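Local coordinates for protein ATP-dependent Clp protease proteolytic subunit (Plasmodium falciparum, PDB 4GM2) that forms a seven-subunit assembly as the inactive ClpR-type subunit of the apicoplast Clp protease complex, and probably associates with its partner ATPase, at residues R29-S34 with K59-Y64; D98-C103 with S117-Y122. All blocks are in the same frame, centred on the assembly; numbering follows the deposited sequence.

Contact 1 (R29-S34 with K59-Y64)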
ATOM      1  N   ARG A  29       8.407  25.321  -0.659  1.00 62.79           N
ATOM      2  CA  ARG A  29       7.560  26.060  -1.608  1.00 61.21           C
ATOM      3  C   ARG A  29       7.936  25.789  -3.075  1.00 61.84           C
ATOM      4  O   ARG A  29       7.905  26.687  -3.926  1.00 63.48           O
ATOM      5  CB  ARG A  29       7.547  27.561  -1.293  1.00 60.27           C
ATOM      6  CG  ARG A  29       6.903  27.897   0.039  1.00 62.38           C
ATOM      7  CD  ARG A  29       6.918  29.392   0.330  1.00 64.40           C
ATOM      8  NE  ARG A  29       5.852  30.136  -0.349  1.00 63.03           N
ATOM      9  CZ  ARG A  29       4.563  30.102  -0.008  1.00 63.70           C
ATOM     10  NH1 ARG A  29       4.146  29.341   0.998  1.00 63.37           N
ATOM     11  NH2 ARG A  29       3.679  30.821  -0.688  1.00 62.75           N
ATOM     12  N   ILE A  30       8.283  24.539  -3.363  1.00 62.02           N
ATOM     13  CA  ILE A  30       8.586  24.123  -4.730  1.00 62.46           C
ATOM     14  C   ILE A  30       7.469  23.251  -5.303  1.00 60.13           C
ATOM     15  O   ILE A  30       7.026  22.286  -4.678  1.00 63.07           O
ATOM     16  CB  ILE A  30       9.943  23.378  -4.818  1.00 63.23           C
ATOM     17  CG1 ILE A  30      11.087  24.286  -4.353  1.00 61.82           C
ATOM     18  CG2 ILE A  30      10.199  22.883  -6.237  1.00 64.05           C
ATOM     19  CD1 ILE A  30      12.404  23.570  -4.149  1.00 62.72           C
ATOM     20  N   ILE A  31       7.003  23.615  -6.489  1.00 59.12           N
ATOM     21  CA  ILE A  31       6.147  22.743  -7.288  1.00 58.62           C
ATOM     22  C   ILE A  31       6.973  22.329  -8.499  1.00 60.00           C
ATOM     23  O   ILE A  31       7.440  23.185  -9.269  1.00 63.05           O
ATOM     24  CB  ILE A  31       4.851  23.453  -7.739  1.00 55.93           C
ATOM     25  CG1 ILE A  31       3.983  23.800  -6.533  1.00 54.20           C
ATOM     26  CG2 ILE A  31       4.062  22.572  -8.694  1.00 57.49           C
ATOM     27  CD1 ILE A  31       2.980  24.896  -6.802  1.00 55.06           C
ATOM     28  N   PHE A  32       7.175  21.025  -8.655  1.00 58.92           N
ATOM     29  CA  PHE A  32       7.985  20.519  -9.759  1.00 61.18           C
ATOM     30  C   PHE A  32       7.135  19.757 -10.774  1.00 62.22           C
ATOM     31  O   PHE A  32       6.832  18.581 -10.576  1.00 65.97           O
ATOM     32  CB  PHE A  32       9.142  19.658  -9.217  1.00 61.50           C
ATOM     33  CG  PHE A  32      10.074  19.114 -10.277  1.00 62.47           C
ATOM     34  CD1 PHE A  32      10.167  19.702 -11.542  1.00 62.07           C
ATOM     35  CD2 PHE A  32      10.895  18.025  -9.990  1.00 62.76           C
ATOM     36  CE1 PHE A  32      11.034  19.197 -12.501  1.00 62.96           C
ATOM     37  CE2 PHE A  32      11.765  17.517 -10.945  1.00 64.37           C
ATOM     38  CZ  PHE A  32      11.838  18.106 -12.201  1.00 64.56           C
ATOM     39  N   LEU A  33       6.739  20.435 -11.851  1.00 60.75           N
ATOM     40  CA  LEU A  33       6.064  19.761 -12.959  1.00 62.21           C
ATOM     41  C   LEU A  33       7.117  19.052 -13.789  1.00 64.91           C
ATOM     42  O   LEU A  33       7.944  19.702 -14.429  1.00 66.87           O
ATOM     43  CB  LEU A  33       5.266  20.747 -13.818  1.00 61.37           C
ATOM     44  CG  LEU A  33       4.704  20.242 -15.162  1.00 62.15           C
ATOM     45  CD1 LEU A  33       3.766  19.057 -14.985  1.00 61.80           C
ATOM     46  CD2 LEU A  33       4.006  21.358 -15.925  1.00 60.39           C
ATOM     47  N   SER A  34       7.089  17.722 -13.763  1.00 66.87           N
ATOM     48  CA  SER A  34       8.127  16.915 -14.407  1.00 70.02           C
ATOM     49  C   SER A  34       7.548  15.795 -15.256  1.00 70.58           C
ATOM     50  O   SER A  34       8.164  14.741 -15.407  1.00 74.24           O
ATOM     51  CB  SER A  34       9.055  16.323 -13.353  1.00 72.21           C
ATOM     52  OG  SER A  34       8.316  15.555 -12.423  1.00 77.19           O
ATOM     53  N   LYS A  59       4.738  35.074  -0.183  1.00 64.76           N
ATOM     54  CA  LYS A  59       6.016  34.390  -0.202  1.00 63.58           C
ATOM     55  C   LYS A  59       6.180  33.641  -1.522  1.00 62.29           C
ATOM     56  O   LYS A  59       5.338  32.814  -1.871  1.00 61.33           O
ATOM     57  CB  LYS A  59       6.097  33.427   0.985  1.00 65.26           C
ATOM     58  CG  LYS A  59       7.505  32.988   1.337  1.00 68.31           C
ATOM     59  CD  LYS A  59       7.527  32.291   2.681  1.00 71.53           C
ATOM     60  CE  LYS A  59       8.954  32.065   3.144  1.00 75.22           C
ATOM     61  NZ  LYS A  59       8.957  31.376   4.461  1.00 81.12           N
ATOM     62  N   PRO A  60       7.269  33.922  -2.261  1.00 61.06           N
ATOM     63  CA  PRO A  60       7.447  33.360  -3.602  1.00 60.39           C
ATOM     64  C   PRO A  60       7.282  31.840  -3.681  1.00 61.33           C
ATOM     65  O   PRO A  60       7.725  31.109  -2.787  1.00 61.67           O
ATOM     66  CB  PRO A  60       8.880  33.762  -3.965  1.00 59.73           C
ATOM     67  CG  PRO A  60       9.113  35.007  -3.190  1.00 60.41           C
ATOM     68  CD  PRO A  60       8.381  34.814  -1.891  1.00 60.67           C
ATOM     69  N   ILE A  61       6.627  31.387  -4.748  1.00 61.38           N
ATOM     70  CA  ILE A  61       6.485  29.966  -5.050  1.00 60.18           C
ATOM     71  C   ILE A  61       7.334  29.636  -6.280  1.00 60.60           C
ATOM     72  O   ILE A  61       7.343  30.386  -7.255  1.00 58.01           O
ATOM     73  CB  ILE A  61       5.009  29.587  -5.277  1.00 58.65           C
ATOM     74  CG1 ILE A  61       4.216  29.792  -3.981  1.00 58.45           C
ATOM     75  CG2 ILE A  61       4.887  28.150  -5.775  1.00 56.84           C
ATOM     76  CD1 ILE A  61       2.714  29.811  -4.163  1.00 58.69           C
ATOM     77  N   HIS A  62       8.053  28.520  -6.219  1.00 60.71           N
ATOM     78  CA  HIS A  62       8.985  28.157  -7.275  1.00 61.59           C
ATOM     79  C   HIS A  62       8.460  27.028  -8.107  1.00 61.90           C
ATOM     80  O   HIS A  62       8.507  25.860  -7.703  1.00 62.98           O
ATOM     81  CB  HIS A  62      10.346  27.819  -6.683  1.00 64.22           C
ATOM     82  CG  HIS A  62      10.938  28.935  -5.859  1.00 67.23           C
ATOM     83  ND1 HIS A  62      11.679  29.919  -6.399  1.00 68.08           N
ATOM     84  CD2 HIS A  62      10.856  29.206  -4.495  1.00 68.64           C
ATOM     85  CE1 HIS A  62      12.061  30.774  -5.434  1.00 68.79           C
ATOM     86  NE2 HIS A  62      11.555  30.338  -4.268  1.00 70.34           N
ATOM     87  N   LEU A  63       7.944  27.376  -9.281  1.00 60.62           N
ATOM     88  CA  LEU A  63       7.383  26.405 -10.208  1.00 61.63           C
ATOM     89  C   LEU A  63       8.427  25.942 -11.218  1.00 64.14           C
ATOM     90  O   LEU A  63       8.740  26.653 -12.173  1.00 65.55           O
ATOM     91  CB  LEU A  63       6.166  26.995 -10.930  1.00 59.27           C
ATOM     92  CG  LEU A  63       5.445  26.136 -11.971  1.00 57.40           C
ATOM     93  CD1 LEU A  63       4.996  24.808 -11.388  1.00 56.18           C
ATOM     94  CD2 LEU A  63       4.260  26.894 -12.543  1.00 57.67           C
ATOM     95  N   TYR A  64       8.963  24.749 -10.995  1.00 64.34           N
ATOM     96  CA  TYR A  64       9.927  24.159 -11.915  1.00 66.06           C
ATOM     97  C   TYR A  64       9.197  23.344 -12.973  1.00 65.63           C
ATOM     98  O   TYR A  64       8.304  22.551 -12.652  1.00 67.92           O
ATOM     99  CB  TYR A  64      10.935  23.289 -11.159  1.00 67.48           C
ATOM    100  CG  TYR A  64      11.944  24.073 -10.355  1.00 66.67           C
ATOM    101  CD1 TYR A  64      11.635  24.555  -9.080  1.00 66.31           C
ATOM    102  CD2 TYR A  64      13.212  24.331 -10.864  1.00 67.44           C
ATOM    103  CE1 TYR A  64      12.561  25.276  -8.342  1.00 66.31           C
ATOM    104  CE2 TYR A  64      14.145  25.052 -10.135  1.00 69.29           C
ATOM    105  CZ  TYR A  64      13.815  25.521  -8.875  1.00 67.98           C
ATOM    106  OH  TYR A  64      14.744  26.230  -8.155  1.00 69.63           O
TER
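Arg29 reaches across to the start of the neighbouring segment and grips two successive carbonyls there. Its NH2 donates to Lys59 O at 2.9 Å, with the acceptor tilted out of the guanidinium plane, while NE donates to Pro60 O at 3.2 Å. That second acceptor lies at the edge of the guanidinium, 9° from its plane, although NE itself stands above the carbonyl plane of Pro60. A bend at chi3 (81°) turns the group so that Lys59 CB lies over one of its faces, toward the rim, and NH1 is held by Leu52 O. Beyond this anchor the strands run parallel, their axes 13° apart. Arg29 O accepts from His62 N, and Ile31 N donates to His62 O; Ile31 O and Leu33 N then bracket Tyr64 in the same way. Side chains divide between the two faces of the sheet. On one, Ile30 CG2 meets Tyr64 CD1 at 3.6 Å, and the Phe32 side chain crosses that of Tyr64 at about a right angle, CD1 lying 3.7 Å from Tyr64 CB. On the other, Ile31 divides its branches, CG2 to Leu63 CD1 (3.6 Å) and CD1 to Ile61 CG2 (3.9 Å). Tyr54 of the second subunit packs against the face of Ile30 and Tyr64 and hydrogen-bonds Tyr64 OH. Helix 39-55, joining strands 30-33 and 61-67 in a beta-alpha-beta unit, packs over the Ile31 face at the strand 30-33 edge of the sheet.

Contact 2 (D98-C103 with S117-Y122)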
ATOM      1  N   ASP A  98       3.965  35.580  -5.452  1.00 64.69           N
ATOM      2  CA  ASP A  98       4.549  35.558  -6.789  1.00 63.63           C
ATOM      3  C   ASP A  98       4.986  34.137  -7.072  1.00 62.48           C
ATOM      4  O   ASP A  98       5.532  33.472  -6.191  1.00 63.83           O
ATOM      5  CB  ASP A  98       5.768  36.489  -6.875  1.00 65.44           C
ATOM      6  CG  ASP A  98       5.414  37.957  -6.667  1.00 68.74           C
ATOM      7  OD1 ASP A  98       4.258  38.349  -6.935  1.00 69.82           O
ATOM      8  OD2 ASP A  98       6.302  38.729  -6.243  1.00 70.39           O
ATOM      9  N   VAL A  99       4.746  33.658  -8.288  1.00 62.27           N
ATOM     10  CA  VAL A  99       5.319  32.373  -8.682  1.00 62.44           C
ATOM     11  C   VAL A  99       6.410  32.574  -9.737  1.00 64.55           C
ATOM     12  O   VAL A  99       6.176  33.174 -10.793  1.00 66.33           O
ATOM     13  CB  VAL A  99       4.259  31.292  -9.067  1.00 59.46           C
ATOM     14  CG1 VAL A  99       2.866  31.677  -8.580  1.00 59.21           C
ATOM     15  CG2 VAL A  99       4.242  31.003 -10.554  1.00 58.85           C
ATOM     16  N   TYR A 100       7.615  32.114  -9.410  1.00 63.41           N
ATOM     17  CA  TYR A 100       8.729  32.140 -10.346  1.00 63.87           C
ATOM     18  C   TYR A 100       8.704  30.832 -11.115  1.00 63.65           C
ATOM     19  O   TYR A 100       8.443  29.784 -10.531  1.00 64.60           O
ATOM     20  CB  TYR A 100      10.070  32.272  -9.608  1.00 65.66           C
ATOM     21  CG  TYR A 100      10.189  33.424  -8.621  1.00 67.24           C
ATOM     22  CD1 TYR A 100       9.314  34.518  -8.661  1.00 66.73           C
ATOM     23  CD2 TYR A 100      11.213  33.436  -7.669  1.00 67.70           C
ATOM     24  CE1 TYR A 100       9.439  35.570  -7.766  1.00 68.34           C
ATOM     25  CE2 TYR A 100      11.347  34.484  -6.770  1.00 68.40           C
ATOM     26  CZ  TYR A 100      10.460  35.549  -6.822  1.00 70.96           C
ATOM     27  OH  TYR A 100      10.591  36.593  -5.928  1.00 73.96           O
ATOM     28  N   THR A 101       8.969  30.886 -12.417  1.00 64.20           N
ATOM     29  CA  THR A 101       9.036  29.669 -13.232  1.00 63.55           C
ATOM     30  C   THR A 101      10.469  29.365 -13.673  1.00 66.21           C
ATOM     31  O   THR A 101      11.243  30.280 -13.979  1.00 67.78           O
ATOM     32  CB  THR A 101       8.100  29.724 -14.458  1.00 63.16           C
ATOM     33  OG1 THR A 101       8.342  30.924 -15.201  1.00 68.52           O
ATOM     34  CG2 THR A 101       6.644  29.693 -14.030  1.00 61.22           C
ATOM     35  N   TYR A 102      10.818  28.079 -13.683  1.00 66.49           N
ATOM     36  CA  TYR A 102      12.141  27.619 -14.108  1.00 67.93           C
ATOM     37  C   TYR A 102      11.981  26.459 -15.078  1.00 69.34           C
ATOM     38  O   TYR A 102      11.440  25.420 -14.703  1.00 69.63           O
ATOM     39  CB  TYR A 102      12.959  27.135 -12.908  1.00 67.57           C
ATOM     40  CG  TYR A 102      13.018  28.083 -11.729  1.00 68.78           C
ATOM     41  CD1 TYR A 102      11.933  28.215 -10.855  1.00 67.27           C
ATOM     42  CD2 TYR A 102      14.169  28.825 -11.467  1.00 69.41           C
ATOM     43  CE1 TYR A 102      11.987  29.075  -9.774  1.00 66.98           C
ATOM     44  CE2 TYR A 102      14.233  29.685 -10.383  1.00 69.63           C
ATOM     45  CZ  TYR A 102      13.140  29.806  -9.544  1.00 68.74           C
ATOM     46  OH  TYR A 102      13.197  30.657  -8.471  1.00 71.01           O
ATOM     47  N   CYS A 103      12.434  26.622 -16.320  1.00 71.08           N
ATOM     48  CA  CYS A 103      12.380  25.512 -17.268  1.00 73.89           C
ATOM     49  C   CYS A 103      13.637  24.667 -17.166  1.00 76.70           C
ATOM     50  O   CYS A 103      14.745  25.154 -17.393  1.00 80.53           O
ATOM     51  CB  CYS A 103      12.157  25.975 -18.707  1.00 75.70           C
ATOM     52  SG  CYS A 103      11.938  24.591 -19.862  1.00 81.97           S
ATOM     53  N   SER A 117       3.936  32.334 -17.834  1.00 61.95           N
ATOM     54  CA  SER A 117       2.940  32.951 -16.968  1.00 61.93           C
ATOM     55  C   SER A 117       3.511  33.349 -15.606  1.00 61.46           C
ATOM     56  O   SER A 117       2.816  33.954 -14.793  1.00 61.99           O
ATOM     57  CB  SER A 117       1.718  32.044 -16.822  1.00 62.08           C
ATOM     58  OG  SER A 117       1.039  31.912 -18.065  1.00 65.14           O
ATOM     59  N   GLY A 118       4.781  33.021 -15.373  1.00 61.76           N
ATOM     60  CA  GLY A 118       5.479  33.417 -14.155  1.00 61.01           C
ATOM     61  C   GLY A 118       5.633  34.924 -14.088  1.00 64.47           C
ATOM     62  O   GLY A 118       5.483  35.616 -15.101  1.00 65.13           O
ATOM     63  N   LYS A 119       5.923  35.433 -12.891  1.00 64.87           N
ATOM     64  CA  LYS A 119       6.112  36.865 -12.675  1.00 67.31           C
ATOM     65  C   LYS A 119       7.161  37.417 -13.638  1.00 70.01           C
ATOM     66  O   LYS A 119       8.239  36.836 -13.790  1.00 69.68           O
ATOM     67  CB  LYS A 119       6.521  37.135 -11.222  1.00 67.90           C
ATOM     68  CG  LYS A 119       6.609  38.610 -10.856  1.00 70.82           C
ATOM     69  CD  LYS A 119       7.358  38.810  -9.549  1.00 72.27           C
ATOM     70  CE  LYS A 119       7.410  40.273  -9.140  1.00 75.46           C
ATOM     71  NZ  LYS A 119       6.060  40.838  -8.857  1.00 78.44           N
ATOM     72  N   LYS A 120       6.837  38.526 -14.299  1.00 74.89           N
ATOM     73  CA  LYS A 120       7.784  39.159 -15.212  1.00 80.30           C
ATOM     74  C   LYS A 120       9.050  39.576 -14.478  1.00 79.41           C
ATOM     75  O   LYS A 120       8.996  40.261 -13.451  1.00 78.62           O
ATOM     76  CB  LYS A 120       7.160  40.339 -15.957  1.00 87.31           C
ATOM     77  CG  LYS A 120       6.289  39.911 -17.131  1.00 96.67           C
ATOM     78  CD  LYS A 120       6.166  41.009 -18.180  1.00105.24           C
ATOM     79  CE  LYS A 120       5.283  40.571 -19.342  1.00104.57           C
ATOM     80  NZ  LYS A 120       3.856  40.418 -18.942  1.00102.34           N
ATOM     81  N   GLY A 121      10.182  39.130 -15.014  1.00 77.94           N
ATOM     82  CA  GLY A 121      11.488  39.343 -14.407  1.00 77.99           C
ATOM     83  C   GLY A 121      11.976  38.077 -13.739  1.00 77.21           C
ATOM     84  O   GLY A 121      13.170  37.925 -13.477  1.00 80.13           O
ATOM     85  N   TYR A 122      11.044  37.166 -13.473  1.00 76.20           N
ATOM     86  CA  TYR A 122      11.335  35.953 -12.716  1.00 74.92           C
ATOM     87  C   TYR A 122      10.925  34.673 -13.451  1.00 73.77           C
ATOM     88  O   TYR A 122      10.538  33.674 -12.831  1.00 72.36           O
ATOM     89  CB  TYR A 122      10.681  36.026 -11.336  1.00 73.90           C
ATOM     90  CG  TYR A 122      11.257  37.095 -10.436  1.00 77.27           C
ATOM     91  CD1 TYR A 122      12.295  36.802  -9.555  1.00 78.17           C
ATOM     92  CD2 TYR A 122      10.762  38.401 -10.460  1.00 79.06           C
ATOM     93  CE1 TYR A 122      12.825  37.773  -8.724  1.00 80.46           C
ATOM     94  CE2 TYR A 122      11.286  39.380  -9.633  1.00 82.05           C
ATOM     95  CZ  TYR A 122      12.318  39.059  -8.767  1.00 83.71           C
ATOM     96  OH  TYR A 122      12.848  40.024  -7.940  1.00 88.94           O
TER
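The loop from helix 110-116 to strand 123-125 contains a type II beta turn, Lys119 to Tyr122, and lies against the start of strand 99-103. The turn's closing bond, Tyr122 N to Lys119 O, is 2.8 Å long. Two backbone bonds tie this loop to the strand: Lys119 N donates to Val99 O (3.1 Å, 167° at the hydrogen), and Tyr122 O receives Thr101 N in its carbonyl plane. To one side of these bonds the rings of Tyr100 and Tyr122 form an offset stack, centroids 4.3 Å apart and planes at 14°. Both side chains point the same way. Tyr122 CD1 sits over the centre of the Tyr100 ring, 3.5 Å from Tyr100 CZ, whereas Tyr100 CE1 falls toward the rim of the Tyr122 ring. Both CG atoms lie anti to their own carbonyl carbons, which helps set the rings alongside one another. Lys119 runs extended past Asp98, its CD 3.6 Å from Asp98 CG, then bends at chi4 (64°) to form a long, weak salt bridge from NZ to Asp98 OD2 at 3.4 Å. On a different side of the strand from Tyr100, Thr101 CG2 packs on Gly118 CA, and Thr101 OG1 is hydrogen-bonded to Ala115 O of the preceding helix. The geometry is that of a helix-to-strand connection in the parallel alpha/beta core of a Clp protease subunit, bringing the chain into the strand beside 99-103.

How the contacts relate
Contact 1 closes before contact 2 opens along the chain, and their centres lie 10 Å apart on the same side of the chain's centre. They share the five-stranded parallel sheet, in which strands 61-67 and 99-103 are neighbours; contact 1 adds the edge strand 30-33, whereas contact 2 leads on toward strand 123-125. The junction is direct: Leu63 N lies 2.8 Å from Tyr100 O, and His62 ND1 2.7 Å from Tyr102 OH, both probable hydrogen bonds. Three neighbouring strands of the sheet are thereby tied together, and the loop of contact 2 leads into the fourth. The stacked rings of Tyr64 and Tyr102 lie at the subunit interface, where Tyr102 packs on Tyr94 of the second subunit.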